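Local coordinates for conserved hypothetical protein BT1257 (Bacteroides thetaiotaomicron, PDB 2FG1) that has no established function but belongs to the macrodomain family and probably removes ADP-ribose from ADP-ribosylated thymidine in DNA, at residues Trp135-Met138 with Glu139-Lys143. Sequence-based numbering, arbitrary orientation. Where two conformers were deposited one is given.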
# COMPACT_ATOMS: atom_id res chain seq x y z
N TRP A 135 -1.52 -6.39 -12.87
CA TRP A 135 -2.00 -5.01 -12.80
C TRP A 135 -3.46 -4.84 -13.23
O TRP A 135 -4.18 -4.07 -12.61
CB TRP A 135 -1.08 -4.01 -13.52
CG TRP A 135 -1.55 -2.62 -13.21
CD1 TRP A 135 -2.20 -1.76 -14.06
CD2 TRP A 135 -1.50 -1.97 -11.94
NE1 TRP A 135 -2.52 -0.60 -13.40
CE2 TRP A 135 -2.11 -0.71 -12.09
CE3 TRP A 135 -1.00 -2.33 -10.68
CZ2 TRP A 135 -2.23 0.20 -11.03
CZ3 TRP A 135 -1.12 -1.44 -9.63
CH2 TRP A 135 -1.72 -0.18 -9.81
N GLU A 136 -3.85 -5.52 -14.30
CA GLU A 136 -5.21 -5.41 -14.84
C GLU A 136 -6.27 -5.78 -13.81
O GLU A 136 -7.41 -5.29 -13.86
CB GLU A 136 -5.36 -6.25 -16.12
CG GLU A 136 -4.44 -7.47 -16.21
CD GLU A 136 -3.10 -7.15 -16.88
OE1 GLU A 136 -2.11 -6.92 -16.15
OE2 GLU A 136 -3.05 -7.13 -18.13
N LEU A 137 -5.89 -6.62 -12.85
CA LEU A 137 -6.78 -7.01 -11.77
C LEU A 137 -6.68 -6.03 -10.59
O LEU A 137 -7.70 -5.52 -10.10
CB LEU A 137 -6.45 -8.44 -11.33
CG LEU A 137 -7.52 -9.35 -10.71
CD1 LEU A 137 -7.90 -8.86 -9.33
CD2 LEU A 137 -8.75 -9.51 -11.62
N MSE A 138 -5.45 -5.77 -10.14
CA MSE A 138 -5.16 -4.85 -9.06
C MSE A 138 -5.79 -3.48 -9.32
O MSE A 138 -6.40 -2.88 -8.42
CB MSE A 138 -3.65 -4.73 -8.92
CG MSE A 138 -3.22 -4.04 -7.66
SE MSE A 138 -3.71 -5.04 -6.06
CE MSE A 138 -2.55 -6.48 -6.30
N GLU A 139 -5.68 -3.01 -10.56
CA GLU A 139 -6.24 -1.72 -10.93
C GLU A 139 -7.76 -1.68 -10.71
O GLU A 139 -8.29 -0.67 -10.23
CB GLU A 139 -5.92 -1.41 -12.40
CG GLU A 139 -6.36 -0.02 -12.82
CD GLU A 139 -6.26 0.24 -14.30
OE1 GLU A 139 -6.45 -0.72 -15.08
OE2 GLU A 139 -6.02 1.40 -14.69
N GLN A 140 -8.43 -2.77 -11.03
CA GLN A 140 -9.89 -2.85 -10.87
C GLN A 140 -10.28 -2.73 -9.39
O GLN A 140 -11.22 -2.03 -9.03
CB GLN A 140 -10.43 -4.13 -11.50
CG GLN A 140 -11.96 -4.24 -11.47
CD GLN A 140 -12.66 -3.11 -12.21
OE1 GLN A 140 -12.25 -2.72 -13.30
NE2 GLN A 140 -13.75 -2.61 -11.63
N ILE A 141 -9.53 -3.40 -8.52
CA ILE A 141 -9.77 -3.31 -7.08
C ILE A 141 -9.58 -1.87 -6.58
O ILE A 141 -10.41 -1.36 -5.80
CB ILE A 141 -8.86 -4.28 -6.30
CG1 ILE A 141 -9.12 -5.73 -6.73
CG2 ILE A 141 -9.08 -4.11 -4.79
CD1 ILE A 141 -8.08 -6.73 -6.20
N ILE A 142 -8.52 -1.21 -7.03
CA ILE A 142 -8.24 0.17 -6.67
C ILE A 142 -9.35 1.11 -7.16
O ILE A 142 -9.78 2.00 -6.41
CB ILE A 142 -6.86 0.58 -7.23
CG1 ILE A 142 -5.74 -0.20 -6.53
CG2 ILE A 142 -6.65 2.09 -7.08
CD1 ILE A 142 -4.42 -0.24 -7.30
N LYS A 143 -9.82 0.92 -8.39
CA LYS A 143 -10.91 1.72 -8.91
C LYS A 143 -12.12 1.59 -8.00
O LYS A 143 -12.73 2.59 -7.60
CB LYS A 143 -11.28 1.28 -10.32
CG LYS A 143 -10.34 1.73 -11.42
CD LYS A 143 -10.77 1.11 -12.75
CE LYS A 143 -9.80 1.47 -13.85
NZ LYS A 143 -10.27 0.96 -15.17
O HOH W 1 -7.98 -3.09 -15.11
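Trp-135 and Glu-139, one turn apart at the start of helix 135-147, meet through a CH-pi contact. CB of Glu-139 lies over one face of the indole, 4.0 Å from the centroid of the five-membered ring and offset toward its rim, while the ring and carboxylate planes are turned 39° apart. The indole swings forward along the helix, its CG lying opposite the backbone nitrogen (chi1 -172°), and its far corner reaches two turns on, where CH2 lies 3.7 Å from CD1 of Ile-142. That same CD1 packs against CG of selenomethionine Met-138, whose chain bends beyond CG. Farther round the helix, the CD1 methyls of Leu-137 and Ile-141 touch at 3.8 Å.

Helical hydrogen bonds tie these turns together: Glu-139 N donates to Trp-135 O at 2.8 Å and nearly straight (163° at the hydrogen), Ile-141 N to Leu-137 O, and Ile-142 N to Met-138 O. Gln-140 N adds a weak bond to Leu-137 O. The carbonyl of Glu-136 is instead served by a water, which donates to Glu-136 O at 2.6 Å and to Glu-139 OE1 at 2.8 Å, bridging backbone and carboxylate. The extended side chain of Glu-139 carries its other oxygen, OE2, to the hydroxyl of Tyr-8, which also hydrogen-bonds Trp-135 NE1. Were Trp-135 an alanine, Tyr-8 would probably lose its indole partner, and a gap would be likely to open beside Glu-139 CB and Ile-142 CD1.

The helix is the connection of a beta-alpha-beta unit between strands 120-123 and 153-157 of the macrodomain sheet. Trp-135 and Ile-142 rest on Val-155 and Val-153 of strand 153-157, whereas Met-138 and Ile-141 pack against Val-103 and Arg-104 of helix 100-117.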